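Local structure of uracil-DNA glycosylase (Epstein-Barr virus, 6LYJ) at residues L28-P31 against F37-L40; R56-Q61 against G160-I165; L146-I151 against D172-L177; V186-G191 against V237-F242. The protein belongs to the uracil-DNA glycosylase superfamily and has its alpha/beta fold, with helices packed around a parallel four-stranded beta-sheet. All coordinates share one frame; numbering follows the deposited sequence.

Contact 1. Residues L28-P31 against F37-L40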
loop_
_atom_site.group_PDB
_atom_site.type_symbol
_atom_site.label_atom_id
_atom_site.label_comp_id
_atom_site.label_asym_id
_atom_site.label_seq_id
_atom_site.Cartn_x
_atom_site.Cartn_y
_atom_site.Cartn_z
ATOM N N LEU A 28 7.666 -24.022 6.151
ATOM C CA LEU A 28 7.456 -22.967 5.173
ATOM C C LEU A 28 6.410 -21.951 5.615
ATOM O O LEU A 28 6.006 -21.106 4.807
ATOM C CB LEU A 28 7.063 -23.578 3.827
ATOM C CG LEU A 28 8.111 -24.538 3.250
ATOM C CD1 LEU A 28 7.606 -25.200 1.974
ATOM C CD2 LEU A 28 9.439 -23.822 3.009
ATOM N N LEU A 29 5.939 -22.042 6.864
ATOM C CA LEU A 29 5.055 -21.056 7.485
ATOM C C LEU A 29 3.674 -20.991 6.842
ATOM O O LEU A 29 2.774 -20.334 7.374
ATOM C CB LEU A 29 5.693 -19.665 7.462
ATOM C CG LEU A 29 7.026 -19.519 8.194
ATOM C CD1 LEU A 29 7.609 -18.135 7.945
ATOM C CD2 LEU A 29 6.846 -19.779 9.684
ATOM N N LEU A 30 3.499 -21.640 5.709
ATOM C CA LEU A 30 2.231 -21.625 4.996
ATOM C C LEU A 30 1.302 -22.718 5.514
ATOM O O LEU A 30 1.763 -23.777 5.948
ATOM C CB LEU A 30 2.462 -21.828 3.501
ATOM C CG LEU A 30 3.034 -20.639 2.723
ATOM C CD1 LEU A 30 3.480 -21.096 1.350
ATOM C CD2 LEU A 30 2.008 -19.530 2.601
ATOM N N PRO A 31 -0.009 -22.487 5.467
ATOM C CA PRO A 31 -0.959 -23.546 5.821
ATOM C C PRO A 31 -0.884 -24.693 4.831
ATOM O O PRO A 31 -0.476 -24.532 3.677
ATOM C CB PRO A 31 -2.326 -22.849 5.761
ATOM C CG PRO A 31 -2.022 -21.380 5.693
ATOM C CD PRO A 31 -0.695 -21.260 5.034
ATOM N N PHE A 37 -1.901 -26.335 -2.637
ATOM C CA PHE A 37 -2.276 -25.500 -3.774
ATOM C C PHE A 37 -1.074 -25.130 -4.633
ATOM O O PHE A 37 -1.155 -25.152 -5.866
ATOM C CB PHE A 37 -2.977 -24.241 -3.263
ATOM C CG PHE A 37 -3.495 -23.343 -4.348
ATOM C CD1 PHE A 37 -4.691 -23.622 -4.988
ATOM C CD2 PHE A 37 -2.796 -22.201 -4.708
ATOM C CE1 PHE A 37 -5.175 -22.787 -5.977
ATOM C CE2 PHE A 37 -3.276 -21.362 -5.698
ATOM C CZ PHE A 37 -4.467 -21.656 -6.331
ATOM N N LEU A 38 0.049 -24.776 -4.005
ATOM C CA LEU A 38 1.190 -24.290 -4.768
ATOM C C LEU A 38 1.975 -25.418 -5.422
ATOM O O LEU A 38 2.538 -25.220 -6.504
ATOM C CB LEU A 38 2.115 -23.477 -3.860
ATOM C CG LEU A 38 1.548 -22.190 -3.255
ATOM C CD1 LEU A 38 2.544 -21.570 -2.279
ATOM C CD2 LEU A 38 1.161 -21.197 -4.345
ATOM N N GLN A 39 1.991 -26.603 -4.809
ATOM C CA GLN A 39 2.746 -27.746 -5.323
ATOM C C GLN A 39 4.193 -27.351 -5.611
ATOM O O GLN A 39 4.721 -27.577 -6.702
ATOM C CB GLN A 39 2.080 -28.336 -6.567
ATOM C CG GLN A 39 0.662 -28.835 -6.348
ATOM C CD GLN A 39 0.610 -30.066 -5.466
ATOM O OE1 GLN A 39 1.493 -30.923 -5.522
ATOM N NE2 GLN A 39 -0.427 -30.162 -4.643
ATOM N N LEU A 40 4.834 -26.740 -4.618
ATOM C CA LEU A 40 6.173 -26.198 -4.814
ATOM C C LEU A 40 7.167 -27.319 -5.078
ATOM O O LEU A 40 7.203 -28.313 -4.347
ATOM C CB LEU A 40 6.609 -25.388 -3.594
ATOM C CG LEU A 40 5.813 -24.131 -3.242
ATOM C CD1 LEU A 40 6.365 -23.510 -1.975
ATOM C CD2 LEU A 40 5.865 -23.128 -4.388
#
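Across the two ends of the short helix 32-38, L30 from the lead-in loop meets L38 from the last turn. The touching atoms are L30 CD1 and L38 CD1, 3.8 Å apart. In both residues CB is directed at the other segment. The side chains cross at about a right angle, and one methyl of each does the touching. In L38 the first torsion (chi1 -64°) sets CG beside the backbone N and anti to the carbonyl carbon. L30 has the same setting. A second leucine pair lies beside the first. L28 CD1 and L40 CD1 approach to 4.5 Å, a looser contact.

P31 is the N-cap residue of the helix. Q39 is the first residue past its C-terminal end, with a positive phi of 51°. The short helix 32-38 thus lies between the two leucine-bearing segments, which are five helical residues apart in sequence. Q39 NE2 bonds back to D36 O.

The inner pair, L30 and L38, is buried. Helix 167-181 covers it, with F170 against L30 and L177 against L38. The outer pair is partly exposed. L28 and L40 both rest on L48 of helix 42-59.

Contact 2. Residues R56-Q61 against G160-I165; sequences RRLRTQ and GSHADI
L58, near the C-terminal end of helix 42-59, reaches the imidazole of H162 with one methyl. The contact is apolar on the leucine side and aromatic on the other. L58 CD1 lies 3.6 Å from H162 NE2 and 4.0 Å from H162 CE1. The methyl comes to the far end of the ring, at an oblique angle. The two side chains approach from opposite directions. Each has CG beside its own backbone N, with chi1 of -64° in L58 and -69° in H162.

The same L58 methyl makes a purely aliphatic contact with I165. L58 CD1 and I165 CG2 are 4.4 Å apart, so this second touch is looser. CD1 thus serves both partners.

Polar bonds act within the 160-165 loop and around it. Two type I beta turns follow one another, G160 to A163 and H162 to I165. In the first, A163 N bonds to G160 O at 3.0 Å. This folding brings H162 and I165 to the same helix. H162 ND1 is hydrogen-bonded to T153 OG1, which limits the rotation of the ring while NE2 lies by the leucine. S161 OG is tied to K158 O and Q155 N.

The loop runs from strand 154-155 to helix 167-181. Its H162 also touches V64 of strand 64-65, the antiparallel partner of 154-155. I165 packs on C54 and V55, further back along the helix of L58. The contact therefore joins the end of helix 42-59 to the loop beside this two-stranded sheet.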
loop_
_atom_site.group_PDB
_atom_site.type_symbol
_atom_site.label_atom_id
_atom_site.label_comp_id
_atom_site.label_asym_id
_atom_site.label_seq_id
_atom_site.Cartn_x
_atom_site.Cartn_y
_atom_site.Cartn_z
ATOM N N ARG A 56 14.759 -14.638 9.418
ATOM C CA ARG A 56 15.109 -15.067 10.772
ATOM C C ARG A 56 16.442 -14.479 11.224
ATOM O O ARG A 56 16.592 -14.087 12.386
ATOM C CB ARG A 56 15.143 -16.593 10.866
ATOM C CG ARG A 56 13.769 -17.233 10.898
ATOM C CD ARG A 56 13.847 -18.675 11.362
ATOM N NE ARG A 56 12.541 -19.326 11.323
ATOM C CZ ARG A 56 12.276 -20.421 10.621
ATOM N NH1 ARG A 56 13.235 -21.003 9.912
ATOM N NH2 ARG A 56 11.058 -20.943 10.642
ATOM N N ARG A 57 17.426 -14.424 10.322
ATOM C CA ARG A 57 18.700 -13.799 10.672
ATOM C C ARG A 57 18.527 -12.309 10.926
ATOM O O ARG A 57 19.106 -11.760 11.874
ATOM C CB ARG A 57 19.738 -14.021 9.569
ATOM C CG ARG A 57 20.223 -15.453 9.412
ATOM C CD ARG A 57 21.434 -15.525 8.483
ATOM N NE ARG A 57 21.205 -14.872 7.194
ATOM C CZ ARG A 57 20.641 -15.457 6.139
ATOM N NH1 ARG A 57 20.226 -16.714 6.211
ATOM N NH2 ARG A 57 20.483 -14.775 5.011
ATOM N N LEU A 58 17.742 -11.634 10.083
ATOM C CA LEU A 58 17.560 -10.194 10.241
ATOM C C LEU A 58 16.795 -9.850 11.516
ATOM O O LEU A 58 16.980 -8.761 12.069
ATOM C CB LEU A 58 16.844 -9.620 9.018
ATOM C CG LEU A 58 17.605 -9.714 7.693
ATOM C CD1 LEU A 58 16.681 -9.435 6.519
ATOM C CD2 LEU A 58 18.777 -8.745 7.696
ATOM N N ARG A 59 15.948 -10.761 12.004
ATOM C CA ARG A 59 15.124 -10.454 13.173
ATOM C C ARG A 59 15.937 -10.309 14.455
ATOM O O ARG A 59 15.501 -9.615 15.381
ATOM C CB ARG A 59 14.058 -11.532 13.367
ATOM C CG ARG A 59 12.739 -11.222 12.702
ATOM C CD ARG A 59 11.668 -12.214 13.115
ATOM N NE ARG A 59 10.706 -12.411 12.038
ATOM C CZ ARG A 59 9.679 -11.604 11.802
ATOM N NH1 ARG A 59 9.466 -10.552 12.583
ATOM N NH2 ARG A 59 8.857 -11.855 10.797
ATOM N N THR A 60 17.099 -10.958 14.546
ATOM C CA THR A 60 17.922 -10.825 15.742
ATOM C C THR A 60 18.724 -9.533 15.763
ATOM O O THR A 60 19.241 -9.159 16.822
ATOM C CB THR A 60 18.883 -12.011 15.881
ATOM O OG1 THR A 60 19.868 -11.960 14.843
ATOM C CG2 THR A 60 18.126 -13.328 15.793
ATOM N N GLN A 61 18.832 -8.844 14.630
ATOM C CA GLN A 61 19.566 -7.590 14.555
ATOM C C GLN A 61 18.678 -6.356 14.636
ATOM O O GLN A 61 19.180 -5.276 14.965
ATOM C CB GLN A 61 20.397 -7.557 13.267
ATOM C CG GLN A 61 21.348 -8.743 13.158
ATOM C CD GLN A 61 21.855 -8.978 11.750
ATOM O OE1 GLN A 61 21.358 -8.389 10.790
ATOM N NE2 GLN A 61 22.853 -9.845 11.619
ATOM N N GLY A 160 10.572 -0.606 2.312
ATOM C CA GLY A 160 11.352 -1.201 1.247
ATOM C C GLY A 160 12.621 -1.899 1.685
ATOM O O GLY A 160 13.364 -2.388 0.825
ATOM N N SER A 161 12.895 -1.964 2.990
ATOM C CA SER A 161 14.154 -2.520 3.469
ATOM C C SER A 161 14.284 -4.007 3.170
ATOM O O SER A 161 15.408 -4.506 3.062
ATOM C CB SER A 161 14.294 -2.276 4.972
ATOM O OG SER A 161 13.138 -2.718 5.669
ATOM N N HIS A 162 13.172 -4.720 3.001
ATOM C CA HIS A 162 13.218 -6.132 2.641
ATOM C C HIS A 162 12.751 -6.373 1.209
ATOM O O HIS A 162 12.315 -7.482 0.880
ATOM C CB HIS A 162 12.381 -6.952 3.621
ATOM C CG HIS A 162 12.967 -7.029 4.995
ATOM N ND1 HIS A 162 12.402 -7.780 6.005
ATOM C CD2 HIS A 162 14.067 -6.447 5.530
ATOM C CE1 HIS A 162 13.131 -7.661 7.100
ATOM N NE2 HIS A 162 14.144 -6.854 6.840
ATOM N N ALA A 163 12.831 -5.353 0.351
ATOM C CA ALA A 163 12.373 -5.488 -1.028
ATOM C C ALA A 163 13.225 -6.442 -1.860
ATOM O O ALA A 163 12.757 -6.916 -2.899
ATOM C CB ALA A 163 12.333 -4.115 -1.707
ATOM N N ASP A 164 14.461 -6.736 -1.446
ATOM C CA ASP A 164 15.372 -7.513 -2.279
ATOM C C ASP A 164 15.858 -8.794 -1.611
ATOM O O ASP A 164 16.892 -9.338 -2.009
ATOM C CB ASP A 164 16.573 -6.658 -2.694
ATOM C CG ASP A 164 16.186 -5.514 -3.609
ATOM O OD1 ASP A 164 15.423 -5.750 -4.570
ATOM O OD2 ASP A 164 16.640 -4.376 -3.362
ATOM N N ILE A 165 15.149 -9.297 -0.601
ATOM C CA ILE A 165 15.596 -10.504 0.082
ATOM C C ILE A 165 14.936 -11.759 -0.466
ATOM O O ILE A 165 15.209 -12.862 0.029
ATOM C CB ILE A 165 15.376 -10.389 1.601
ATOM C CG1 ILE A 165 13.885 -10.372 1.923
ATOM C CG2 ILE A 165 16.067 -9.139 2.131
ATOM C CD1 ILE A 165 13.598 -10.406 3.396
#

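Contact 3. Residues L146-I151 against D172-L177; sequences LLLNTI and DHVISL
V174 is the first residue of helix segment 172-177 to touch the strand. Its CG1 lies 4.0 Å from L148 CD2. CG1 is the branch anti to the backbone N (chi1 167°), and the CB of V174 points toward the strand. The side chain of L148 crosses that of V174 obliquely.

I175 comes next and uses its longer branch. Its CG1 also lies 4.0 Å from L148 CD2. One leucine methyl is therefore shared by two successive helix residues. In L148, CG is anti to the backbone N (chi1 177°), which sends the branched end out from the strand to the helix.

S176 and L177 follow without touching the strand. The helix ladder continues there, with S176 N bonded to D172 O at 2.9 Å and L177 N bonded to H173 O.

Strand 145-149 is the edge strand of the parallel sheet within this chain, next to strand 85-89. L148 and I175 both touch L88 of that neighbour. W34 of helix 32-38 lies against V174 and L146. L148, V174 and I175 are all buried, and they meet through aliphatic carbon alone. Their hold is thus hydrophobic and van der Waals in kind, as expected where a helix covers a sheet.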
loop_
_atom_site.group_PDB
_atom_site.type_symbol
_atom_site.label_atom_id
_atom_site.label_comp_id
_atom_site.label_asym_id
_atom_site.label_seq_id
_atom_site.Cartn_x
_atom_site.Cartn_y
_atom_site.Cartn_z
ATOM N N LEU A 146 -8.081 -12.119 -1.194
ATOM C CA LEU A 146 -6.686 -12.306 -0.818
ATOM C C LEU A 146 -5.995 -10.949 -0.802
ATOM O O LEU A 146 -5.871 -10.296 -1.844
ATOM C CB LEU A 146 -5.979 -13.270 -1.773
ATOM C CG LEU A 146 -4.634 -13.790 -1.259
ATOM C CD1 LEU A 146 -4.876 -14.784 -0.130
ATOM C CD2 LEU A 146 -3.802 -14.429 -2.365
ATOM N N LEU A 147 -5.553 -10.530 0.381
ATOM C CA LEU A 147 -4.918 -9.230 0.593
ATOM C C LEU A 147 -3.412 -9.464 0.658
ATOM O O LEU A 147 -2.834 -9.638 1.732
ATOM C CB LEU A 147 -5.455 -8.578 1.862
ATOM C CG LEU A 147 -6.958 -8.268 1.831
ATOM C CD1 LEU A 147 -7.532 -8.177 3.236
ATOM C CD2 LEU A 147 -7.214 -6.978 1.060
ATOM N N LEU A 148 -2.777 -9.468 -0.510
ATOM C CA LEU A 148 -1.412 -9.952 -0.676
ATOM C C LEU A 148 -0.456 -8.786 -0.894
ATOM O O LEU A 148 -0.496 -8.128 -1.939
ATOM C CB LEU A 148 -1.340 -10.933 -1.844
ATOM C CG LEU A 148 0.057 -11.463 -2.166
ATOM C CD1 LEU A 148 0.620 -12.223 -0.976
ATOM C CD2 LEU A 148 0.009 -12.346 -3.416
ATOM N N ASN A 149 0.408 -8.542 0.089
ATOM C CA ASN A 149 1.569 -7.679 -0.091
ATOM C C ASN A 149 2.632 -8.426 -0.885
ATOM O O ASN A 149 2.936 -9.584 -0.586
ATOM C CB ASN A 149 2.138 -7.248 1.263
ATOM C CG ASN A 149 1.378 -6.097 1.884
ATOM O OD1 ASN A 149 0.833 -5.245 1.183
ATOM N ND2 ASN A 149 1.343 -6.062 3.212
ATOM N N THR A 150 3.208 -7.764 -1.896
ATOM C CA THR A 150 4.244 -8.424 -2.686
ATOM C C THR A 150 5.508 -8.662 -1.865
ATOM O O THR A 150 6.251 -9.614 -2.135
ATOM C CB THR A 150 4.570 -7.602 -3.939
ATOM O OG1 THR A 150 4.775 -6.233 -3.581
ATOM C CG2 THR A 150 3.441 -7.676 -4.953
ATOM N N ILE A 151 5.768 -7.815 -0.871
ATOM C CA ILE A 151 6.858 -7.991 0.083
ATOM C C ILE A 151 6.238 -8.272 1.444
ATOM O O ILE A 151 5.372 -7.516 1.901
ATOM C CB ILE A 151 7.777 -6.756 0.136
ATOM C CG1 ILE A 151 8.245 -6.353 -1.264
ATOM C CG2 ILE A 151 8.970 -7.005 1.048
ATOM C CD1 ILE A 151 8.962 -7.465 -2.016
ATOM N N ASP A 172 5.355 -13.166 -6.653
ATOM C CA ASP A 172 5.156 -13.316 -8.092
ATOM C C ASP A 172 4.673 -14.720 -8.428
ATOM O O ASP A 172 3.729 -14.899 -9.210
ATOM C CB ASP A 172 6.458 -13.023 -8.844
ATOM C CG ASP A 172 6.701 -11.537 -9.063
ATOM O OD1 ASP A 172 5.861 -10.707 -8.656
ATOM O OD2 ASP A 172 7.751 -11.207 -9.652
ATOM N N HIS A 173 5.338 -15.734 -7.866
ATOM C CA HIS A 173 4.943 -17.107 -8.160
ATOM C C HIS A 173 3.529 -17.382 -7.656
ATOM O O HIS A 173 2.738 -18.049 -8.336
ATOM C CB HIS A 173 5.952 -18.079 -7.546
ATOM C CG HIS A 173 5.682 -19.521 -7.860
ATOM N ND1 HIS A 173 5.890 -20.063 -9.110
ATOM C CD2 HIS A 173 5.253 -20.537 -7.076
ATOM C CE1 HIS A 173 5.582 -21.348 -9.086
ATOM N NE2 HIS A 173 5.195 -21.660 -7.863
ATOM N N VAL A 174 3.197 -16.870 -6.466
ATOM C CA VAL A 174 1.846 -17.014 -5.926
ATOM C C VAL A 174 0.816 -16.409 -6.877
ATOM O O VAL A 174 -0.234 -17.006 -7.140
ATOM C CB VAL A 174 1.752 -16.381 -4.526
ATOM C CG1 VAL A 174 0.294 -16.252 -4.103
ATOM C CG2 VAL A 174 2.526 -17.212 -3.514
ATOM N N ILE A 175 1.092 -15.207 -7.386
ATOM C CA ILE A 175 0.164 -14.562 -8.320
ATOM C C ILE A 175 -0.006 -15.419 -9.570
ATOM O O ILE A 175 -1.128 -15.642 -10.054
ATOM C CB ILE A 175 0.651 -13.141 -8.664
ATOM C CG1 ILE A 175 0.598 -12.248 -7.419
ATOM C CG2 ILE A 175 -0.173 -12.543 -9.807
ATOM C CD1 ILE A 175 1.356 -10.927 -7.567
ATOM N N SER A 176 1.115 -15.895 -10.121
ATOM C CA SER A 176 1.071 -16.727 -11.319
ATOM C C SER A 176 0.230 -17.973 -11.085
ATOM O O SER A 176 -0.593 -18.353 -11.927
ATOM C CB SER A 176 2.490 -17.112 -11.741
ATOM O OG SER A 176 3.227 -15.976 -12.163
ATOM N N LEU A 177 0.410 -18.610 -9.931
ATOM C CA LEU A 177 -0.310 -19.842 -9.647
ATOM C C LEU A 177 -1.785 -19.572 -9.389
ATOM O O LEU A 177 -2.635 -20.386 -9.750
ATOM C CB LEU A 177 0.335 -20.574 -8.471
ATOM C CG LEU A 177 1.239 -21.727 -8.918
ATOM C CD1 LEU A 177 2.245 -21.262 -9.964
ATOM C CD2 LEU A 177 1.957 -22.334 -7.736
#

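Contact 4. Residues V186-G191 against V237-F242; sequences VFMLWG and VLANNF
V186 places its two methyls by a chi1 of -179°: CG1 lies anti to the backbone N, and CG2 beside that N, anti to the carbonyl carbon. CG1 meets A239 CB at 3.8 Å. CG2 goes to the phenyl ring of F242, 3.5 Å from F242 CD2. It comes to the ring obliquely, and the side chains of V186 and F242 run alongside each other, pointing opposite ways.

M188 reaches A239 by a fully extended chain beyond CG, with chi2 -179°. Its CE ends 3.6 Å from A239 CB. The small A239 thus takes one methyl from V186 and one from M188. The backbones are near here, with V186 CA and A239 CA 6.1 Å apart.

F242 also lies on L207, and V186 on L209, both in strand 207-211, outermost in the sheet within this chain. M188 touches V85 of strand 85-89, the other neighbour in the sheet.

The axes of strand 186-190 and helix 237-242 approach to 9.4 Å and run nearly antiparallel, at 166°. A helix packed along a parallel sheet in this way is typical of the layered alpha/beta fold of uracil-DNA glycosylases.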
loop_
_atom_site.group_PDB
_atom_site.type_symbol
_atom_site.label_atom_id
_atom_site.label_comp_id
_atom_site.label_asym_id
_atom_site.label_seq_id
_atom_site.Cartn_x
_atom_site.Cartn_y
_atom_site.Cartn_z
ATOM N N VAL A 186 -10.834 -12.118 -9.689
ATOM C CA VAL A 186 -10.626 -10.688 -9.912
ATOM C C VAL A 186 -9.294 -10.282 -9.297
ATOM O O VAL A 186 -8.956 -10.705 -8.183
ATOM C CB VAL A 186 -11.779 -9.849 -9.322
ATOM C CG1 VAL A 186 -11.549 -8.362 -9.582
ATOM C CG2 VAL A 186 -13.122 -10.296 -9.885
ATOM N N PHE A 187 -8.528 -9.472 -10.026
ATOM C CA PHE A 187 -7.253 -8.931 -9.563
ATOM C C PHE A 187 -7.319 -7.410 -9.617
ATOM O O PHE A 187 -7.560 -6.836 -10.685
ATOM C CB PHE A 187 -6.084 -9.442 -10.415
ATOM C CG PHE A 187 -5.867 -10.930 -10.327
ATOM C CD1 PHE A 187 -6.690 -11.811 -11.014
ATOM C CD2 PHE A 187 -4.840 -11.447 -9.554
ATOM C CE1 PHE A 187 -6.492 -13.179 -10.933
ATOM C CE2 PHE A 187 -4.637 -12.814 -9.467
ATOM C CZ PHE A 187 -5.463 -13.680 -10.158
ATOM N N MET A 188 -7.118 -6.760 -8.470
ATOM C CA MET A 188 -7.171 -5.303 -8.367
ATOM C C MET A 188 -5.747 -4.781 -8.191
ATOM O O MET A 188 -5.128 -4.994 -7.143
ATOM C CB MET A 188 -8.065 -4.861 -7.210
ATOM C CG MET A 188 -9.511 -5.356 -7.284
ATOM S SD MET A 188 -10.485 -4.747 -5.892
ATOM C CE MET A 188 -12.102 -5.440 -6.239
ATOM N N LEU A 189 -5.242 -4.091 -9.211
ATOM C CA LEU A 189 -3.874 -3.580 -9.245
ATOM C C LEU A 189 -3.918 -2.055 -9.219
ATOM O O LEU A 189 -4.283 -1.425 -10.217
ATOM C CB LEU A 189 -3.147 -4.094 -10.489
ATOM C CG LEU A 189 -3.293 -5.602 -10.738
ATOM C CD1 LEU A 189 -2.551 -6.051 -11.990
ATOM C CD2 LEU A 189 -2.802 -6.375 -9.532
ATOM N N TRP A 190 -3.541 -1.465 -8.084
ATOM C CA TRP A 190 -3.618 -0.020 -7.873
ATOM C C TRP A 190 -2.214 0.577 -7.864
ATOM O O TRP A 190 -1.395 0.224 -7.012
ATOM C CB TRP A 190 -4.326 0.294 -6.556
ATOM C CG TRP A 190 -5.692 -0.304 -6.444
ATOM C CD1 TRP A 190 -6.599 -0.467 -7.447
ATOM C CD2 TRP A 190 -6.305 -0.824 -5.259
ATOM N NE1 TRP A 190 -7.743 -1.052 -6.962
ATOM C CE2 TRP A 190 -7.589 -1.281 -5.621
ATOM C CE3 TRP A 190 -5.895 -0.946 -3.927
ATOM C CZ2 TRP A 190 -8.468 -1.853 -4.698
ATOM C CZ3 TRP A 190 -6.770 -1.515 -3.012
ATOM C CH2 TRP A 190 -8.042 -1.958 -3.403
ATOM N N GLY A 191 -1.951 1.499 -8.786
ATOM C CA GLY A 191 -0.653 2.135 -8.878
ATOM C C GLY A 191 0.310 1.385 -9.785
ATOM O O GLY A 191 0.034 0.292 -10.282
ATOM N N VAL A 237 -17.655 -2.812 -7.464
ATOM C CA VAL A 237 -18.864 -3.135 -8.213
ATOM C C VAL A 237 -18.526 -4.043 -9.390
ATOM O O VAL A 237 -19.198 -5.054 -9.620
ATOM C CB VAL A 237 -19.568 -1.846 -8.675
ATOM C CG1 VAL A 237 -20.738 -2.171 -9.599
ATOM C CG2 VAL A 237 -20.030 -1.031 -7.473
ATOM N N LEU A 238 -17.515 -3.668 -10.180
ATOM C CA LEU A 238 -17.137 -4.491 -11.326
ATOM C C LEU A 238 -16.742 -5.892 -10.878
ATOM O O LEU A 238 -17.058 -6.884 -11.548
ATOM C CB LEU A 238 -15.998 -3.824 -12.097
ATOM C CG LEU A 238 -16.348 -2.489 -12.757
ATOM C CD1 LEU A 238 -15.092 -1.817 -13.305
ATOM C CD2 LEU A 238 -17.391 -2.682 -13.853
ATOM N N ALA A 239 -16.052 -5.990 -9.739
ATOM C CA ALA A 239 -15.650 -7.286 -9.208
ATOM C C ALA A 239 -16.865 -8.147 -8.894
ATOM O O ALA A 239 -16.928 -9.320 -9.290
ATOM C CB ALA A 239 -14.783 -7.097 -7.965
ATOM N N ASN A 240 -17.848 -7.583 -8.175
ATOM C CA ASN A 240 -19.031 -8.384 -7.867
ATOM C C ASN A 240 -19.841 -8.718 -9.119
ATOM O O ASN A 240 -20.423 -9.806 -9.199
ATOM C CB ASN A 240 -19.910 -7.678 -6.836
ATOM C CG ASN A 240 -19.527 -8.030 -5.407
ATOM O OD1 ASN A 240 -18.850 -9.031 -5.167
ATOM N ND2 ASN A 240 -19.971 -7.218 -4.454
ATOM N N ASN A 241 -19.895 -7.811 -10.100
ATOM C CA ASN A 241 -20.548 -8.143 -11.367
ATOM C C ASN A 241 -19.876 -9.339 -12.027
ATOM O O ASN A 241 -20.550 -10.247 -12.530
ATOM C CB ASN A 241 -20.539 -6.942 -12.315
ATOM C CG ASN A 241 -21.418 -5.807 -11.832
ATOM O OD1 ASN A 241 -22.257 -5.987 -10.948
ATOM N ND2 ASN A 241 -21.247 -4.633 -12.429
ATOM N N PHE A 242 -18.541 -9.352 -12.031
ATOM C CA PHE A 242 -17.813 -10.476 -12.604
ATOM C C PHE A 242 -18.146 -11.764 -11.866
ATOM O O PHE A 242 -18.472 -12.783 -12.486
ATOM C CB PHE A 242 -16.310 -10.193 -12.566
ATOM C CG PHE A 242 -15.458 -11.322 -13.069
ATOM C CD1 PHE A 242 -15.232 -11.484 -14.428
ATOM C CD2 PHE A 242 -14.853 -12.205 -12.184
ATOM C CE1 PHE A 242 -14.436 -12.517 -14.899
ATOM C CE2 PHE A 242 -14.054 -13.237 -12.648
ATOM C CZ PHE A 242 -13.844 -13.393 -14.007
#

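Contacts 3 and 4 share the parallel sheet: 145-149 and 186-190 are its strands on either side of 85-89. Their centres are 16 Å apart. Helix 167-181 of contact 3 leads on to strand 186-190 of contact 4. Contact 1 leans on contact 3, with L38 O 3.2 Å from L177 CD2 and L40 CD2 3.8 Å from H173 CD2. Contact 2 meets contact 3 just past the C-terminal end of strand 145-149, where H162 O is 3.4 Å from I151 CG2. Contacts 1 and 2 are joined in sequence by helix 42-59. Contacts 2 and 4 lie on opposite sides of the chain's centre, about 32 Å between centres.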